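PDB 3CLK: transcription regulator from Lactobacillus plantarum WCFS1, which probably acts as a dimeric DNA-binding regulator of transcription, sensing a small ligand through a domain resembling periplasmic binding proteins. Local coordinates for residues 60-65 and 85-90; 126-131 and 145-150. All blocks are in the same frame, centred on the assembly; numbering follows the deposited sequence.

Interaction 1: residues 60-65 and 85-90; sequences TAIERP and QSSDVP
I62 lays its outer methyl against the side chain of S87, and this small overlap carries most of the meeting between the last turn of helix 53-63 and the chain that leaves helix 78-86. CD1 of I62 comes to 3.4 Å from CB of S87, closer than carbon atoms usually pack, and stands equally near the hydroxyl oxygen. The isoleucine reaches so far because CG1 is anti to its carbonyl carbon (chi1 -57°) and CD1 continues the chain in extended form (chi2 173°). Its other branch, CG2, lies 3.9 Å from S87 CB and 4.4 Å from CG2 of V89, a looser touch of methyl on methyl. S87 meets the outer methyl with both CB and OG, while OG is also hydrogen-bonded to the carbonyl of L84, three residues earlier. That bond satisfies the hydroxyl and lets a polar residue sit against a hydrocarbon. D88 then takes a positive phi, ending the helical course and sending the chain on to V89. Toward the sheet, I62 and V89 both touch I69 of strand 68-72; just past the isoleucine, R64 NH2 bonds to the carbonyl of E63 of the second subunit. The example illustrates how two helices can be matched at their C-terminal ends at the surface of a layered alpha/beta fold: they precede the neighbouring parallel strands 68-72 and 91-94, as in the Rossmann-like lobes of periplasmic binding proteins.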
ATOM      1  N   THR B  60     -21.764 -10.173  -5.349  1.00 42.07           N
ATOM      2  CA  THR B  60     -20.893 -10.177  -6.516  1.00 42.31           C
ATOM      3  C   THR B  60     -20.016 -11.423  -6.517  1.00 43.47           C
ATOM      4  O   THR B  60     -19.667 -11.942  -7.576  1.00 43.98           O
ATOM      5  CB  THR B  60     -19.976  -8.938  -6.554  1.00 42.96           C
ATOM      6  OG1 THR B  60     -20.772  -7.748  -6.631  1.00 43.08           O
ATOM      7  CG2 THR B  60     -19.051  -9.004  -7.766  1.00 41.59           C
ATOM      8  N   ALA B  61     -19.665 -11.902  -5.326  1.00 44.39           N
ATOM      9  CA  ALA B  61     -18.819 -13.088  -5.196  1.00 47.05           C
ATOM     10  C   ALA B  61     -19.624 -14.381  -5.299  1.00 48.58           C
ATOM     11  O   ALA B  61     -19.183 -15.356  -5.914  1.00 49.31           O
ATOM     12  CB  ALA B  61     -18.070 -13.049  -3.868  1.00 45.47           C
ATOM     13  N   ILE B  62     -20.805 -14.380  -4.693  1.00 50.34           N
ATOM     14  CA  ILE B  62     -21.677 -15.548  -4.696  1.00 52.92           C
ATOM     15  C   ILE B  62     -22.443 -15.696  -6.008  1.00 54.41           C
ATOM     16  O   ILE B  62     -22.575 -16.801  -6.532  1.00 55.38           O
ATOM     17  CB  ILE B  62     -22.687 -15.467  -3.537  1.00 52.58           C
ATOM     18  CG1 ILE B  62     -21.933 -15.332  -2.213  1.00 51.61           C
ATOM     19  CG2 ILE B  62     -23.575 -16.704  -3.531  1.00 52.64           C
ATOM     20  CD1 ILE B  62     -22.825 -15.079  -1.020  1.00 51.98           C
ATOM     21  N   GLU B  63     -22.950 -14.581  -6.531  1.00 56.56           N
ATOM     22  CA  GLU B  63     -23.700 -14.597  -7.783  1.00 58.34           C
ATOM     23  C   GLU B  63     -22.977 -15.499  -8.778  1.00 59.29           C
ATOM     24  O   GLU B  63     -23.584 -16.375  -9.393  1.00 60.06           O
ATOM     25  CB  GLU B  63     -23.815 -13.181  -8.364  1.00 59.12           C
ATOM     26  CG  GLU B  63     -25.240 -12.755  -8.715  1.00 60.43           C
ATOM     27  CD  GLU B  63     -25.889 -11.901  -7.636  1.00 61.20           C
ATOM     28  OE1 GLU B  63     -25.550 -10.700  -7.539  1.00 61.23           O
ATOM     29  OE2 GLU B  63     -26.732 -12.432  -6.880  1.00 60.91           O
ATOM     30  N   ARG B  64     -21.673 -15.284  -8.921  1.00 60.02           N
ATOM     31  CA  ARG B  64     -20.867 -16.082  -9.833  1.00 60.27           C
ATOM     32  C   ARG B  64     -20.275 -17.257  -9.060  1.00 59.37           C
ATOM     33  O   ARG B  64     -19.856 -17.118  -7.911  1.00 61.02           O
ATOM     34  CB  ARG B  64     -19.740 -15.235 -10.430  1.00 62.45           C
ATOM     35  CG  ARG B  64     -19.114 -15.831 -11.686  1.00 64.46           C
ATOM     36  CD  ARG B  64     -20.031 -15.666 -12.894  1.00 65.99           C
ATOM     37  NE  ARG B  64     -19.511 -16.344 -14.080  1.00 66.97           N
ATOM     38  CZ  ARG B  64     -19.959 -17.512 -14.529  1.00 66.81           C
ATOM     39  NH1 ARG B  64     -20.942 -18.138 -13.897  1.00 65.66           N
ATOM     40  NH2 ARG B  64     -19.418 -18.058 -15.609  1.00 67.45           N
ATOM     41  N   PRO B  65     -20.234 -18.438  -9.685  1.00 57.58           N
ATOM     42  CA  PRO B  65     -19.693 -19.642  -9.046  1.00 56.23           C
ATOM     43  C   PRO B  65     -18.273 -19.498  -8.496  1.00 53.52           C
ATOM     44  O   PRO B  65     -17.327 -19.266  -9.246  1.00 52.37           O
ATOM     45  CB  PRO B  65     -19.770 -20.683 -10.161  1.00 57.13           C
ATOM     46  CG  PRO B  65     -20.963 -20.236 -10.952  1.00 57.60           C
ATOM     47  CD  PRO B  65     -20.750 -18.746 -11.029  1.00 57.59           C
ATOM     48  N   GLN B  85     -23.572 -16.647   5.336  1.00 38.07           N
ATOM     49  CA  GLN B  85     -23.739 -17.944   5.971  1.00 39.33           C
ATOM     50  C   GLN B  85     -24.844 -18.783   5.337  1.00 39.96           C
ATOM     51  O   GLN B  85     -24.825 -20.008   5.430  1.00 41.41           O
ATOM     52  CB  GLN B  85     -24.006 -17.768   7.466  1.00 40.25           C
ATOM     53  CG  GLN B  85     -22.819 -17.205   8.240  1.00 42.71           C
ATOM     54  CD  GLN B  85     -22.910 -17.472   9.730  1.00 43.78           C
ATOM     55  OE1 GLN B  85     -22.056 -17.041  10.507  1.00 41.81           O
ATOM     56  NE2 GLN B  85     -23.945 -18.195  10.136  1.00 46.34           N
ATOM     57  N   SER B  86     -25.796 -18.126   4.680  1.00 39.18           N
ATOM     58  CA  SER B  86     -26.904 -18.831   4.041  1.00 39.80           C
ATOM     59  C   SER B  86     -26.585 -19.283   2.622  1.00 39.20           C
ATOM     60  O   SER B  86     -27.259 -20.162   2.081  1.00 38.37           O
ATOM     61  CB  SER B  86     -28.150 -17.945   4.010  1.00 39.04           C
ATOM     62  OG  SER B  86     -28.642 -17.728   5.316  1.00 42.65           O
ATOM     63  N   SER B  87     -25.564 -18.687   2.017  1.00 37.73           N
ATOM     64  CA  SER B  87     -25.193 -19.044   0.650  1.00 36.74           C
ATOM     65  C   SER B  87     -24.547 -20.427   0.549  1.00 36.48           C
ATOM     66  O   SER B  87     -24.365 -20.950  -0.549  1.00 36.68           O
ATOM     67  CB  SER B  87     -24.241 -17.999   0.069  1.00 36.38           C
ATOM     68  OG  SER B  87     -22.989 -18.027   0.735  1.00 37.00           O
ATOM     69  N   ASP B  88     -24.209 -21.020   1.688  1.00 35.67           N
ATOM     70  CA  ASP B  88     -23.570 -22.333   1.701  1.00 37.79           C
ATOM     71  C   ASP B  88     -22.235 -22.353   0.973  1.00 36.02           C
ATOM     72  O   ASP B  88     -21.850 -23.369   0.397  1.00 35.68           O
ATOM     73  CB  ASP B  88     -24.479 -23.398   1.086  1.00 41.66           C
ATOM     74  CG  ASP B  88     -25.453 -23.977   2.088  1.00 46.01           C
ATOM     75  OD1 ASP B  88     -25.049 -24.197   3.255  1.00 47.85           O
ATOM     76  OD2 ASP B  88     -26.613 -24.228   1.704  1.00 49.55           O
ATOM     77  N   VAL B  89     -21.539 -21.224   0.986  1.00 32.70           N
ATOM     78  CA  VAL B  89     -20.236 -21.126   0.348  1.00 31.95           C
ATOM     79  C   VAL B  89     -19.176 -21.156   1.447  1.00 29.96           C
ATOM     80  O   VAL B  89     -19.247 -20.387   2.403  1.00 30.23           O
ATOM     81  CB  VAL B  89     -20.083 -19.805  -0.437  1.00 33.69           C
ATOM     82  CG1 VAL B  89     -18.685 -19.713  -1.029  1.00 35.09           C
ATOM     83  CG2 VAL B  89     -21.130 -19.725  -1.548  1.00 35.04           C
ATOM     84  N   PRO B  90     -18.191 -22.061   1.337  1.00 27.87           N
ATOM     85  CA  PRO B  90     -17.136 -22.142   2.349  1.00 26.84           C
ATOM     86  C   PRO B  90     -16.507 -20.759   2.519  1.00 24.68           C
ATOM     87  O   PRO B  90     -16.193 -20.093   1.534  1.00 23.57           O
ATOM     88  CB  PRO B  90     -16.156 -23.145   1.741  1.00 27.63           C
ATOM     89  CG  PRO B  90     -17.045 -24.043   0.943  1.00 26.86           C
ATOM     90  CD  PRO B  90     -17.981 -23.063   0.278  1.00 29.14           C
TER

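Interaction 2: residues 126-131 and 145-150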
ATOM      1  N   ARG B 126       8.497   2.737  31.437  1.00 19.50           N
ATOM      2  CA  ARG B 126       7.365   2.526  32.341  1.00 21.23           C
ATOM      3  C   ARG B 126       6.230   3.497  32.023  1.00 22.36           C
ATOM      4  O   ARG B 126       5.076   3.238  32.350  1.00 23.44           O
ATOM      5  CB  ARG B 126       7.800   2.673  33.804  1.00 21.07           C
ATOM      6  CG  ARG B 126       8.641   1.503  34.310  1.00 22.24           C
ATOM      7  CD  ARG B 126       8.935   1.640  35.803  1.00 23.40           C
ATOM      8  NE  ARG B 126       7.726   1.577  36.625  1.00 20.80           N
ATOM      9  CZ  ARG B 126       7.028   0.470  36.863  1.00 21.05           C
ATOM     10  NH1 ARG B 126       7.410  -0.689  36.344  1.00 22.19           N
ATOM     11  NH2 ARG B 126       5.944   0.525  37.628  1.00 22.79           N
ATOM     12  N   GLN B 127       6.569   4.620  31.394  1.00 22.34           N
ATOM     13  CA  GLN B 127       5.579   5.612  30.997  1.00 22.96           C
ATOM     14  C   GLN B 127       5.353   5.350  29.511  1.00 23.04           C
ATOM     15  O   GLN B 127       5.914   6.014  28.637  1.00 21.57           O
ATOM     16  CB  GLN B 127       6.115   7.021  31.252  1.00 26.94           C
ATOM     17  CG  GLN B 127       6.447   7.243  32.731  1.00 32.07           C
ATOM     18  CD  GLN B 127       6.631   8.698  33.084  1.00 36.30           C
ATOM     19  OE1 GLN B 127       7.654   9.309  32.762  1.00 37.96           O
ATOM     20  NE2 GLN B 127       5.630   9.271  33.743  1.00 37.43           N
ATOM     21  N   ILE B 128       4.516   4.351  29.257  1.00 19.59           N
ATOM     22  CA  ILE B 128       4.216   3.867  27.918  1.00 17.41           C
ATOM     23  C   ILE B 128       2.802   4.196  27.448  1.00 18.36           C
ATOM     24  O   ILE B 128       1.826   3.840  28.108  1.00 17.89           O
ATOM     25  CB  ILE B 128       4.395   2.338  27.898  1.00 16.21           C
ATOM     26  CG1 ILE B 128       5.780   1.979  28.445  1.00 16.94           C
ATOM     27  CG2 ILE B 128       4.181   1.791  26.496  1.00 18.01           C
ATOM     28  CD1 ILE B 128       6.050   0.476  28.520  1.00 17.03           C
ATOM     29  N   GLY B 129       2.699   4.864  26.302  1.00 18.56           N
ATOM     30  CA  GLY B 129       1.399   5.209  25.758  1.00 18.03           C
ATOM     31  C   GLY B 129       1.055   4.320  24.576  1.00 18.93           C
ATOM     32  O   GLY B 129       1.918   3.606  24.062  1.00 17.36           O
ATOM     33  N   ILE B 130      -0.208   4.354  24.153  1.00 17.16           N
ATOM     34  CA  ILE B 130      -0.675   3.563  23.017  1.00 17.36           C
ATOM     35  C   ILE B 130      -1.632   4.439  22.220  1.00 17.50           C
ATOM     36  O   ILE B 130      -2.558   5.050  22.783  1.00 17.61           O
ATOM     37  CB  ILE B 130      -1.359   2.254  23.478  1.00 18.25           C
ATOM     38  CG1 ILE B 130      -1.708   1.401  22.260  1.00 17.68           C
ATOM     39  CG2 ILE B 130      -2.596   2.561  24.328  1.00 19.01           C
ATOM     40  CD1 ILE B 130      -1.915  -0.057  22.587  1.00 15.23           C
ATOM     41  N   ALA B 131      -1.412   4.515  20.909  1.00 15.41           N
ATOM     42  CA  ALA B 131      -2.222   5.399  20.085  1.00 17.08           C
ATOM     43  C   ALA B 131      -2.766   4.868  18.773  1.00 17.39           C
ATOM     44  O   ALA B 131      -2.163   4.006  18.129  1.00 18.06           O
ATOM     45  CB  ALA B 131      -1.434   6.669  19.807  1.00 17.91           C
ATOM     46  N   ALA B 145      -6.426  -4.584  25.716  1.00 24.49           N
ATOM     47  CA  ALA B 145      -6.435  -5.418  26.916  1.00 26.88           C
ATOM     48  C   ALA B 145      -5.035  -5.988  27.143  1.00 26.56           C
ATOM     49  O   ALA B 145      -4.581  -6.091  28.280  1.00 28.45           O
ATOM     50  CB  ALA B 145      -7.456  -6.559  26.775  1.00 26.52           C
ATOM     51  N   GLY B 146      -4.363  -6.354  26.053  1.00 25.77           N
ATOM     52  CA  GLY B 146      -3.014  -6.891  26.136  1.00 23.85           C
ATOM     53  C   GLY B 146      -2.056  -5.847  26.682  1.00 23.33           C
ATOM     54  O   GLY B 146      -1.154  -6.160  27.462  1.00 22.95           O
ATOM     55  N   TYR B 147      -2.265  -4.600  26.268  1.00 21.49           N
ATOM     56  CA  TYR B 147      -1.459  -3.461  26.709  1.00 20.69           C
ATOM     57  C   TYR B 147      -1.636  -3.247  28.209  1.00 22.42           C
ATOM     58  O   TYR B 147      -0.655  -3.060  28.940  1.00 18.80           O
ATOM     59  CB  TYR B 147      -1.890  -2.200  25.945  1.00 16.93           C
ATOM     60  CG  TYR B 147      -1.539  -0.867  26.584  1.00 14.70           C
ATOM     61  CD1 TYR B 147      -0.259  -0.318  26.471  1.00 14.14           C
ATOM     62  CD2 TYR B 147      -2.512  -0.128  27.261  1.00 12.73           C
ATOM     63  CE1 TYR B 147       0.034   0.951  27.016  1.00 13.26           C
ATOM     64  CE2 TYR B 147      -2.235   1.115  27.803  1.00 13.15           C
ATOM     65  CZ  TYR B 147      -0.965   1.656  27.677  1.00 15.35           C
ATOM     66  OH  TYR B 147      -0.731   2.909  28.201  1.00 13.30           O
ATOM     67  N   LYS B 148      -2.891  -3.274  28.663  1.00 21.57           N
ATOM     68  CA  LYS B 148      -3.200  -3.071  30.082  1.00 21.45           C
ATOM     69  C   LYS B 148      -2.705  -4.221  30.956  1.00 20.28           C
ATOM     70  O   LYS B 148      -2.375  -4.020  32.119  1.00 20.04           O
ATOM     71  CB  LYS B 148      -4.708  -2.879  30.287  1.00 21.41           C
ATOM     72  CG  LYS B 148      -5.237  -1.550  29.769  1.00 23.12           C
ATOM     73  CD  LYS B 148      -6.729  -1.383  30.043  1.00 22.49           C
ATOM     74  CE  LYS B 148      -7.233  -0.089  29.423  1.00 25.69           C
ATOM     75  NZ  LYS B 148      -8.678   0.162  29.692  1.00 24.57           N
ATOM     76  N   LYS B 149      -2.669  -5.422  30.393  1.00 23.28           N
ATOM     77  CA  LYS B 149      -2.186  -6.586  31.124  1.00 25.20           C
ATOM     78  C   LYS B 149      -0.678  -6.435  31.336  1.00 25.44           C
ATOM     79  O   LYS B 149      -0.177  -6.634  32.442  1.00 25.79           O
ATOM     80  CB  LYS B 149      -2.473  -7.868  30.337  1.00 26.21           C
ATOM     81  CG  LYS B 149      -1.951  -9.136  31.016  1.00 29.97           C
ATOM     82  CD  LYS B 149      -2.493 -10.406  30.374  1.00 32.63           C
ATOM     83  CE  LYS B 149      -2.030 -10.581  28.931  1.00 35.43           C
ATOM     84  NZ  LYS B 149      -2.519 -11.868  28.337  1.00 35.78           N
ATOM     85  N   ALA B 150       0.034  -6.073  30.271  1.00 22.70           N
ATOM     86  CA  ALA B 150       1.480  -5.887  30.338  1.00 23.24           C
ATOM     87  C   ALA B 150       1.819  -4.860  31.402  1.00 22.91           C
ATOM     88  O   ALA B 150       2.756  -5.046  32.182  1.00 24.04           O
ATOM     89  CB  ALA B 150       2.022  -5.439  28.984  1.00 23.18           C
TER
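Y147 crosses from helix 138-153 to strand 128-131, and its side chain is followed by I130 for most of its length and by I128 at the far end. Its CB stands 4.0 Å from CD1 of I130, and with CG anti to the backbone N (chi1 159°) the ring is directed from the helix at the strand. The same I130 methyl also brushes CG. Farther out, CG2 of I130 sits over the centre of one ring face, 3.8 Å from the centroid of the Y147 ring and 12° off its normal, a clear CH-pi contact. I130 thus runs alongside the tyrosine in the reverse sense, covering the ring with one branch and its root with the other. CE1 still has CB of I130 at 4.0 Å, and I128 joins here, its CG2 at a looser 4.3 Å and its carbonyl oxygen at the ring edge. The tip ends in a hydrogen bond, Y147 OH giving its proton to I128 O at 2.7 Å, with a C=O...donor angle of 150° and the hydroxyl tilted somewhat from the carbonyl plane. This bond satisfies a buried phenol and limits how the ring can tilt. A phenylalanine here would probably keep the packing on I130 but leave the buried I128 carbonyl without this donor. T117 of helix 109-121 and I163 also touch the tyrosine side chain. Strand and helix run almost exactly antiparallel, and with parallel strand 163-164 they form the beta-alpha-beta unit that opens the mixed sheet of this periplasmic binding protein-like fold's second lobe.

Overall arrangement
Interactions 1 and 2 follow one another along the chain, the first closing before the second opens, and they occupy opposite sides of its centre: their own centres are 41 Å apart and their nearest atoms about 24 Å, without touching. Each belongs to a different lobe. Residues 60-65 and 85-90 flank the parallel sheet that includes strands 68-72 and 91-94; strand 128-131 belongs to the mixed sheet, and helix 138-153, which holds 145-150, packs on it. One contact lies at the surface, near the second subunit, the other is buried. Together they illustrate the family's two-lobed plan: each lobe packs helices on its own sheet, consistent with lobes that can shift around a ligand cleft, as in relatives.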